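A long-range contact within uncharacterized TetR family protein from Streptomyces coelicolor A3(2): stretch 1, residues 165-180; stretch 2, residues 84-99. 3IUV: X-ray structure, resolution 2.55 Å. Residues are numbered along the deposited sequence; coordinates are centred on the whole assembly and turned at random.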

ATOM      1  N   PRO A 165      11.392  -7.787 -10.043  1.00118.69           N
ATOM      2  CA  PRO A 165      12.567  -7.289  -9.310  1.00104.37           C
ATOM      3  C   PRO A 165      12.739  -5.782  -9.473  1.00 99.23           C
ATOM      4  O   PRO A 165      12.381  -5.199 -10.504  1.00 96.53           O
ATOM      5  CB  PRO A 165      13.737  -8.034  -9.951  1.00108.16           C
ATOM      6  CG  PRO A 165      13.266  -8.375 -11.320  1.00117.68           C
ATOM      7  CD  PRO A 165      11.765  -8.528 -11.261  1.00118.97           C
ATOM      8  N   TYR A 166      13.277  -5.165  -8.426  1.00 95.18           N
ATOM      9  CA  TYR A 166      13.530  -3.737  -8.369  1.00 87.10           C
ATOM     10  C   TYR A 166      14.489  -3.291  -9.457  1.00 97.03           C
ATOM     11  O   TYR A 166      15.554  -3.879  -9.660  1.00 92.27           O
ATOM     12  CB  TYR A 166      14.119  -3.398  -7.009  1.00 84.38           C
ATOM     13  CG  TYR A 166      14.555  -1.970  -6.807  1.00 85.82           C
ATOM     14  CD1 TYR A 166      13.650  -0.924  -6.904  1.00 90.63           C
ATOM     15  CD2 TYR A 166      15.862  -1.673  -6.455  1.00 85.29           C
ATOM     16  CE1 TYR A 166      14.041   0.376  -6.684  1.00 92.72           C
ATOM     17  CE2 TYR A 166      16.266  -0.374  -6.242  1.00 80.66           C
ATOM     18  CZ  TYR A 166      15.353   0.644  -6.349  1.00 86.93           C
ATOM     19  OH  TYR A 166      15.757   1.940  -6.134  1.00 93.98           O
ATOM     20  N   ASP A 167      14.097  -2.244 -10.161  1.00 99.61           N
ATOM     21  CA  ASP A 167      14.927  -1.708 -11.208  1.00 95.60           C
ATOM     22  C   ASP A 167      15.536  -0.426 -10.643  1.00 87.54           C
ATOM     23  O   ASP A 167      14.844   0.572 -10.452  1.00 83.84           O
ATOM     24  CB  ASP A 167      14.068  -1.466 -12.448  1.00 93.14           C
ATOM     25  CG  ASP A 167      14.888  -1.207 -13.683  1.00 88.14           C
ATOM     26  OD1 ASP A 167      16.086  -0.883 -13.553  1.00 77.03           O
ATOM     27  OD2 ASP A 167      14.319  -1.314 -14.789  1.00 93.92           O
ATOM     28  N   GLU A 168      16.825  -0.476 -10.332  1.00 89.22           N
ATOM     29  CA  GLU A 168      17.478   0.608  -9.593  1.00 95.71           C
ATOM     30  C   GLU A 168      17.775   1.803 -10.496  1.00 93.37           C
ATOM     31  O   GLU A 168      17.726   2.959 -10.058  1.00 92.12           O
ATOM     32  CB  GLU A 168      18.761   0.103  -8.915  1.00100.66           C
ATOM     33  CG  GLU A 168      19.455   1.108  -7.977  1.00106.35           C
ATOM     34  CD  GLU A 168      20.420   0.445  -6.981  1.00113.33           C
ATOM     35  OE1 GLU A 168      21.116   1.175  -6.245  1.00103.91           O
ATOM     36  OE2 GLU A 168      20.479  -0.804  -6.925  1.00124.69           O
ATOM     37  N   GLU A 169      18.083   1.513 -11.756  1.00 89.00           N
ATOM     38  CA  GLU A 169      18.325   2.552 -12.745  1.00 89.14           C
ATOM     39  C   GLU A 169      17.032   3.334 -12.888  1.00 84.40           C
ATOM     40  O   GLU A 169      17.016   4.572 -12.987  1.00 86.39           O
ATOM     41  CB  GLU A 169      18.701   1.927 -14.093  1.00101.59           C
ATOM     42  CG  GLU A 169      19.696   0.762 -14.018  1.00119.04           C
ATOM     43  CD  GLU A 169      19.780  -0.041 -15.321  1.00132.11           C
ATOM     44  OE1 GLU A 169      19.851  -1.290 -15.238  1.00136.85           O
ATOM     45  OE2 GLU A 169      19.770   0.570 -16.419  1.00129.33           O
ATOM     46  N   TYR A 170      15.947   2.569 -12.875  1.00 82.27           N
ATOM     47  CA  TYR A 170      14.595   3.073 -13.012  1.00 77.06           C
ATOM     48  C   TYR A 170      14.243   4.030 -11.883  1.00 66.69           C
ATOM     49  O   TYR A 170      13.770   5.151 -12.122  1.00 67.26           O
ATOM     50  CB  TYR A 170      13.609   1.891 -13.050  1.00 82.95           C
ATOM     51  CG  TYR A 170      12.153   2.276 -12.880  1.00 78.74           C
ATOM     52  CD1 TYR A 170      11.457   1.978 -11.702  1.00 65.69           C
ATOM     53  CD2 TYR A 170      11.474   2.946 -13.896  1.00 65.34           C
ATOM     54  CE1 TYR A 170      10.123   2.334 -11.554  1.00 77.62           C
ATOM     55  CE2 TYR A 170      10.145   3.312 -13.752  1.00 68.32           C
ATOM     56  CZ  TYR A 170       9.465   3.003 -12.589  1.00 80.68           C
ATOM     57  OH  TYR A 170       8.133   3.372 -12.470  1.00 80.80           O
ATOM     58  N   ALA A 171      14.459   3.596 -10.650  1.00 65.89           N
ATOM     59  CA  ALA A 171      14.056   4.425  -9.529  1.00 69.70           C
ATOM     60  C   ALA A 171      14.885   5.702  -9.600  1.00 74.96           C
ATOM     61  O   ALA A 171      14.356   6.810  -9.469  1.00 73.40           O
ATOM     62  CB  ALA A 171      14.256   3.684  -8.215  1.00 63.98           C
ATOM     63  N   ARG A 172      16.177   5.529  -9.868  1.00 68.95           N
ATOM     64  CA  ARG A 172      17.096   6.650  -9.954  1.00 78.62           C
ATOM     65  C   ARG A 172      16.558   7.693 -10.907  1.00 72.54           C
ATOM     66  O   ARG A 172      16.430   8.865 -10.564  1.00 74.68           O
ATOM     67  CB  ARG A 172      18.470   6.178 -10.425  1.00 86.93           C
ATOM     68  CG  ARG A 172      19.594   6.642  -9.526  1.00 88.14           C
ATOM     69  CD  ARG A 172      20.641   7.387 -10.306  1.00110.24           C
ATOM     70  NE  ARG A 172      20.032   8.424 -11.128  1.00126.90           N
ATOM     71  CZ  ARG A 172      20.631   9.003 -12.161  1.00135.84           C
ATOM     72  NH1 ARG A 172      21.866   8.647 -12.503  1.00140.56           N
ATOM     73  NH2 ARG A 172      19.994   9.933 -12.858  1.00133.05           N
ATOM     74  N   GLU A 173      16.242   7.247 -12.114  1.00 69.32           N
ATOM     75  CA  GLU A 173      15.608   8.104 -13.098  1.00 66.81           C
ATOM     76  C   GLU A 173      14.345   8.817 -12.569  1.00 60.88           C
ATOM     77  O   GLU A 173      14.189  10.023 -12.736  1.00 68.20           O
ATOM     78  CB  GLU A 173      15.270   7.289 -14.341  1.00 67.57           C
ATOM     79  CG  GLU A 173      14.537   8.064 -15.423  1.00 83.44           C
ATOM     80  CD  GLU A 173      15.381   9.150 -16.030  1.00 86.75           C
ATOM     81  OE1 GLU A 173      14.820  10.204 -16.412  1.00 79.40           O
ATOM     82  OE2 GLU A 173      16.611   8.954 -16.110  1.00100.62           O
ATOM     83  N   VAL A 174      13.459   8.072 -11.917  1.00 56.63           N
ATOM     84  CA  VAL A 174      12.155   8.604 -11.500  1.00 61.85           C
ATOM     85  C   VAL A 174      12.353   9.670 -10.454  1.00 70.79           C
ATOM     86  O   VAL A 174      11.816  10.779 -10.541  1.00 77.07           O
ATOM     87  CB  VAL A 174      11.274   7.512 -10.858  1.00 63.43           C
ATOM     88  CG1 VAL A 174      10.019   8.107 -10.308  1.00 55.75           C
ATOM     89  CG2 VAL A 174      10.927   6.404 -11.852  1.00 63.94           C
ATOM     90  N   LEU A 175      13.130   9.293  -9.449  1.00 73.50           N
ATOM     91  CA  LEU A 175      13.490  10.172  -8.356  1.00 67.25           C
ATOM     92  C   LEU A 175      14.112  11.485  -8.846  1.00 64.70           C
ATOM     93  O   LEU A 175      13.711  12.578  -8.413  1.00 65.21           O
ATOM     94  CB  LEU A 175      14.405   9.426  -7.381  1.00 67.10           C
ATOM     95  CG  LEU A 175      13.739   8.183  -6.742  1.00 61.43           C
ATOM     96  CD1 LEU A 175      14.727   7.295  -5.988  1.00 64.67           C
ATOM     97  CD2 LEU A 175      12.620   8.574  -5.821  1.00 56.73           C
ATOM     98  N   THR A 176      15.060  11.386  -9.771  1.00 66.35           N
ATOM     99  CA  THR A 176      15.709  12.578 -10.341  1.00 73.94           C
ATOM    100  C   THR A 176      14.709  13.592 -10.906  1.00 76.95           C
ATOM    101  O   THR A 176      14.927  14.806 -10.823  1.00 77.32           O
ATOM    102  CB  THR A 176      16.709  12.201 -11.456  1.00 84.06           C
ATOM    103  OG1 THR A 176      17.768  11.404 -10.910  1.00 90.84           O
ATOM    104  CG2 THR A 176      17.294  13.456 -12.103  1.00 74.58           C
ATOM    105  N   ARG A 177      13.613  13.096 -11.478  1.00 68.81           N
ATOM    106  CA  ARG A 177      12.608  13.985 -12.062  1.00 65.31           C
ATOM    107  C   ARG A 177      11.837  14.808 -11.044  1.00 68.35           C
ATOM    108  O   ARG A 177      11.282  15.853 -11.366  1.00 72.00           O
ATOM    109  CB  ARG A 177      11.628  13.180 -12.887  1.00 59.79           C
ATOM    110  CG  ARG A 177      12.253  12.577 -14.113  1.00 54.34           C
ATOM    111  CD  ARG A 177      11.284  11.618 -14.731  1.00 61.60           C
ATOM    112  NE  ARG A 177      11.869  10.885 -15.844  1.00 70.99           N
ATOM    113  CZ  ARG A 177      11.174  10.427 -16.886  1.00 73.25           C
ATOM    114  NH1 ARG A 177       9.858  10.630 -16.955  1.00 67.88           N
ATOM    115  NH2 ARG A 177      11.797   9.762 -17.856  1.00 60.44           N
ATOM    116  N   LEU A 178      11.776  14.311  -9.821  1.00 67.57           N
ATOM    117  CA  LEU A 178      11.053  14.995  -8.777  1.00 64.61           C
ATOM    118  C   LEU A 178      11.982  15.993  -8.128  1.00 75.83           C
ATOM    119  O   LEU A 178      11.554  16.853  -7.373  1.00 77.51           O
ATOM    120  CB  LEU A 178      10.574  13.989  -7.742  1.00 66.82           C
ATOM    121  CG  LEU A 178       9.788  12.854  -8.392  1.00 76.70           C
ATOM    122  CD1 LEU A 178       9.755  11.633  -7.487  1.00 73.10           C
ATOM    123  CD2 LEU A 178       8.390  13.339  -8.736  1.00 77.73           C
ATOM    124  N   ILE A 179      13.265  15.872  -8.428  1.00 77.37           N
ATOM    125  CA  ILE A 179      14.248  16.758  -7.849  1.00 70.41           C
ATOM    126  C   ILE A 179      14.531  17.887  -8.850  1.00 84.67           C
ATOM    127  O   ILE A 179      14.863  17.637 -10.015  1.00 92.06           O
ATOM    128  CB  ILE A 179      15.500  15.944  -7.420  1.00 80.03           C
ATOM    129  CG1 ILE A 179      15.096  14.906  -6.367  1.00 75.55           C
ATOM    130  CG2 ILE A 179      16.615  16.837  -6.878  1.00 70.08           C
ATOM    131  CD1 ILE A 179      16.204  13.965  -5.973  1.00 76.99           C
ATOM    132  N   PRO A 180      14.337  19.137  -8.396  1.00 91.80           N
ATOM    133  CA  PRO A 180      14.339  20.427  -9.119  1.00 99.19           C
ATOM    134  C   PRO A 180      15.696  21.137  -9.304  1.00109.30           C
ATOM    135  O   PRO A 180      16.731  20.639  -8.872  1.00100.89           O
ATOM    136  CB  PRO A 180      13.430  21.321  -8.257  1.00 79.67           C
ATOM    137  CG  PRO A 180      12.902  20.442  -7.128  1.00 70.00           C
ATOM    138  CD  PRO A 180      13.817  19.276  -7.027  1.00 82.68           C
TER
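Stretch 2, residues 84-99: ADLSGELARVLGEWLG

Small residues let helices pack closely, and the contact between helix 86-98 and helix 168-178 is a compact example. At its centre lies A91, whose side chain points toward the other helix and fits as a knob into the hole formed by E168, A171, R172 and L175. With a methyl group on each side, A91 CB comes to 4.3 Å from A171 CB, and the axes approach to 8.4 Å. The N-to-C directions differ by 136°, so stretch 2 runs obliquely antiparallel to stretch 1: its early residues lie by the C-terminal part of stretch 1, its later ones by the N-terminal part.

Leucine and isoleucine extend the apolar layer in the first of these directions. L175 CD1 rests 3.8 Å from L90 CB, and beyond the helical segment I179 CD1 reaches L86 CD2 at 3.6 Å. In the other direction the layer is continued by Y166, which precedes its helix in extended conformation, chi1 t. One face of its ring receives L98, with L98 CD1 3.8 Å from Y166 CD1 in a CH-pi arrangement, while Y166 CZ lies 3.8 Å from L94 CB. The ring also comes near the backbone at G95, Y166 CE2 standing 3.3 Å from G95 CA; a CB modelled on this glycine would be tight against E168 OE2, at 3.1 Å, rather than against the ring.

Polar groups complete the contact. Y166 OH donates to A91 O at 2.7 Å, a carbonyl that also accepts the helical bond from G95 N (2.9 Å). Near the closest backbone approach, where T176 CA and S87 CA are 5.3 Å apart, S87 OG donates to T176 OG1 at 2.8 Å; T176 OG1 in turn donates to R172 O at 2.9 Å, linking the serine to the opposing backbone. At the exposed margin, R172 CG packs 3.8 Å from G88 CA, and E168 OE1 lies 3.5 Å from R92 CA.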

ATOM      1  N   ALA A  84      26.283  15.140  -2.256  1.00 90.39           N
ATOM      2  CA  ALA A  84      26.012  13.786  -2.702  1.00 76.51           C
ATOM      3  C   ALA A  84      24.784  13.708  -3.612  1.00 72.78           C
ATOM      4  O   ALA A  84      23.873  14.529  -3.511  1.00 76.22           O
ATOM      5  CB  ALA A  84      25.864  12.875  -1.510  1.00 74.91           C
ATOM      6  N   ASP A  85      24.776  12.714  -4.496  1.00 68.71           N
ATOM      7  CA  ASP A  85      23.698  12.514  -5.450  1.00 62.37           C
ATOM      8  C   ASP A  85      22.451  11.989  -4.759  1.00 69.16           C
ATOM      9  O   ASP A  85      22.356  10.790  -4.452  1.00 67.97           O
ATOM     10  CB  ASP A  85      24.134  11.504  -6.517  1.00 70.84           C
ATOM     11  CG  ASP A  85      23.005  11.110  -7.447  1.00 80.25           C
ATOM     12  OD1 ASP A  85      22.106  11.939  -7.698  1.00 81.78           O
ATOM     13  OD2 ASP A  85      23.019   9.963  -7.936  1.00 98.61           O
ATOM     14  N   LEU A  86      21.482  12.875  -4.542  1.00 70.51           N
ATOM     15  CA  LEU A  86      20.276  12.517  -3.811  1.00 68.36           C
ATOM     16  C   LEU A  86      19.526  11.327  -4.414  1.00 67.33           C
ATOM     17  O   LEU A  86      19.244  10.353  -3.718  1.00 67.01           O
ATOM     18  CB  LEU A  86      19.338  13.715  -3.694  1.00 69.77           C
ATOM     19  CG  LEU A  86      18.115  13.308  -2.867  1.00 76.83           C
ATOM     20  CD1 LEU A  86      18.596  12.583  -1.594  1.00 73.20           C
ATOM     21  CD2 LEU A  86      17.207  14.504  -2.535  1.00 71.92           C
ATOM     22  N   SER A  87      19.180  11.437  -5.694  1.00 76.58           N
ATOM     23  CA  SER A  87      18.513  10.371  -6.436  1.00 85.19           C
ATOM     24  C   SER A  87      19.243   9.067  -6.264  1.00 77.01           C
ATOM     25  O   SER A  87      18.652   8.049  -5.888  1.00 72.61           O
ATOM     26  CB  SER A  87      18.491  10.694  -7.927  1.00 98.62           C
ATOM     27  OG  SER A  87      17.744  11.868  -8.168  1.00117.08           O
ATOM     28  N   GLY A  88      20.535   9.107  -6.570  1.00 71.68           N
ATOM     29  CA  GLY A  88      21.386   7.937  -6.464  1.00 66.66           C
ATOM     30  C   GLY A  88      21.311   7.284  -5.105  1.00 74.12           C
ATOM     31  O   GLY A  88      21.141   6.068  -5.015  1.00 78.98           O
ATOM     32  N   GLU A  89      21.429   8.090  -4.049  1.00 79.01           N
ATOM     33  CA  GLU A  89      21.444   7.579  -2.677  1.00 81.23           C
ATOM     34  C   GLU A  89      20.125   6.927  -2.293  1.00 79.46           C
ATOM     35  O   GLU A  89      20.108   5.869  -1.658  1.00 80.75           O
ATOM     36  CB  GLU A  89      21.791   8.698  -1.679  1.00 91.20           C
ATOM     37  CG  GLU A  89      23.292   8.958  -1.521  1.00 96.94           C
ATOM     38  CD  GLU A  89      24.032   7.808  -0.846  1.00 91.21           C
ATOM     39  OE1 GLU A  89      24.767   7.093  -1.545  1.00100.97           O
ATOM     40  OE2 GLU A  89      23.874   7.607   0.375  1.00 91.59           O
ATOM     41  N   LEU A  90      19.021   7.570  -2.669  1.00 68.92           N
ATOM     42  CA  LEU A  90      17.701   7.018  -2.402  1.00 73.46           C
ATOM     43  C   LEU A  90      17.476   5.696  -3.130  1.00 68.31           C
ATOM     44  O   LEU A  90      16.940   4.764  -2.552  1.00 68.28           O
ATOM     45  CB  LEU A  90      16.608   8.015  -2.777  1.00 81.83           C
ATOM     46  CG  LEU A  90      16.503   9.204  -1.816  1.00 84.01           C
ATOM     47  CD1 LEU A  90      15.627  10.311  -2.396  1.00 73.58           C
ATOM     48  CD2 LEU A  90      15.996   8.750  -0.452  1.00 72.15           C
ATOM     49  N   ALA A  91      17.898   5.609  -4.390  1.00 58.40           N
ATOM     50  CA  ALA A  91      17.692   4.389  -5.160  1.00 63.52           C
ATOM     51  C   ALA A  91      18.451   3.234  -4.538  1.00 82.51           C
ATOM     52  O   ALA A  91      18.055   2.074  -4.689  1.00 89.14           O
ATOM     53  CB  ALA A  91      18.101   4.579  -6.616  1.00 67.86           C
ATOM     54  N   ARG A  92      19.533   3.551  -3.824  1.00 89.27           N
ATOM     55  CA  ARG A  92      20.338   2.528  -3.148  1.00 82.00           C
ATOM     56  C   ARG A  92      19.774   2.156  -1.765  1.00 70.32           C
ATOM     57  O   ARG A  92      19.930   1.025  -1.322  1.00 81.60           O
ATOM     58  CB  ARG A  92      21.806   2.956  -3.057  1.00 79.25           C
ATOM     59  N   VAL A  93      19.115   3.090  -1.087  1.00 65.51           N
ATOM     60  CA  VAL A  93      18.387   2.727   0.125  1.00 76.10           C
ATOM     61  C   VAL A  93      17.255   1.766  -0.235  1.00 78.46           C
ATOM     62  O   VAL A  93      17.105   0.699   0.355  1.00 75.69           O
ATOM     63  CB  VAL A  93      17.828   3.960   0.856  1.00 75.06           C
ATOM     64  CG1 VAL A  93      16.721   3.541   1.829  1.00 70.74           C
ATOM     65  CG2 VAL A  93      18.963   4.707   1.588  1.00 72.61           C
ATOM     66  N   LEU A  94      16.468   2.155  -1.225  1.00 79.08           N
ATOM     67  CA  LEU A  94      15.442   1.284  -1.766  1.00 82.28           C
ATOM     68  C   LEU A  94      15.985  -0.061  -2.267  1.00 78.49           C
ATOM     69  O   LEU A  94      15.368  -1.098  -2.042  1.00 76.71           O
ATOM     70  CB  LEU A  94      14.685   1.984  -2.893  1.00 86.82           C
ATOM     71  CG  LEU A  94      13.525   2.883  -2.484  1.00 78.72           C
ATOM     72  CD1 LEU A  94      12.476   2.858  -3.593  1.00 77.33           C
ATOM     73  CD2 LEU A  94      12.934   2.402  -1.166  1.00 74.33           C
ATOM     74  N   GLY A  95      17.123  -0.046  -2.956  1.00 75.53           N
ATOM     75  CA  GLY A  95      17.745  -1.285  -3.418  1.00 72.82           C
ATOM     76  C   GLY A  95      18.043  -2.235  -2.267  1.00 79.82           C
ATOM     77  O   GLY A  95      17.841  -3.437  -2.377  1.00 75.03           O
ATOM     78  N   GLU A  96      18.514  -1.695  -1.146  1.00 92.09           N
ATOM     79  CA  GLU A  96      18.807  -2.513   0.026  1.00 99.34           C
ATOM     80  C   GLU A  96      17.538  -2.977   0.735  1.00110.60           C
ATOM     81  O   GLU A  96      17.328  -4.175   0.920  1.00124.99           O
ATOM     82  CB  GLU A  96      19.700  -1.751   0.998  1.00 99.38           C
ATOM     83  CG  GLU A  96      21.071  -1.460   0.440  1.00106.53           C
ATOM     84  CD  GLU A  96      21.882  -0.538   1.322  1.00115.32           C
ATOM     85  OE1 GLU A  96      21.796  -0.652   2.565  1.00123.52           O
ATOM     86  OE2 GLU A  96      22.618   0.296   0.765  1.00114.47           O
ATOM     87  N   TRP A  97      16.702  -2.020   1.131  1.00105.61           N
ATOM     88  CA  TRP A  97      15.424  -2.294   1.794  1.00103.87           C
ATOM     89  C   TRP A  97      14.616  -3.383   1.094  1.00106.03           C
ATOM     90  O   TRP A  97      13.750  -4.012   1.705  1.00108.80           O
ATOM     91  CB  TRP A  97      14.604  -1.006   1.844  1.00110.49           C
ATOM     92  CG  TRP A  97      13.243  -1.099   2.489  1.00113.35           C
ATOM     93  CD1 TRP A  97      12.046  -0.755   1.922  1.00106.52           C
ATOM     94  CD2 TRP A  97      12.943  -1.525   3.832  1.00124.14           C
ATOM     95  NE1 TRP A  97      11.023  -0.948   2.821  1.00115.06           N
ATOM     96  CE2 TRP A  97      11.544  -1.416   3.997  1.00122.73           C
ATOM     97  CE3 TRP A  97      13.720  -1.989   4.900  1.00132.90           C
ATOM     98  CZ2 TRP A  97      10.908  -1.758   5.199  1.00123.70           C
ATOM     99  CZ3 TRP A  97      13.082  -2.332   6.090  1.00134.93           C
ATOM    100  CH2 TRP A  97      11.691  -2.214   6.227  1.00130.31           C
ATOM    101  N   LEU A  98      14.894  -3.599  -0.187  1.00104.25           N
ATOM    102  CA  LEU A  98      14.172  -4.605  -0.957  1.00114.70           C
ATOM    103  C   LEU A  98      14.987  -5.902  -1.183  1.00125.05           C
ATOM    104  O   LEU A  98      14.483  -7.003  -0.953  1.00128.65           O
ATOM    105  CB  LEU A  98      13.624  -4.006  -2.267  1.00112.09           C
ATOM    106  CG  LEU A  98      12.667  -2.800  -2.136  1.00103.58           C
ATOM    107  CD1 LEU A  98      12.609  -2.000  -3.428  1.00102.75           C
ATOM    108  CD2 LEU A  98      11.252  -3.193  -1.684  1.00 86.27           C
ATOM    109  N   GLY A  99      16.244  -5.776  -1.607  1.00124.54           N
ATOM    110  CA  GLY A  99      17.120  -6.935  -1.709  1.00125.13           C
ATOM    111  C   GLY A  99      17.003  -7.828  -0.482  1.00126.90           C
ATOM    112  O   GLY A  99      17.028  -7.343   0.647  1.00125.55           O
TER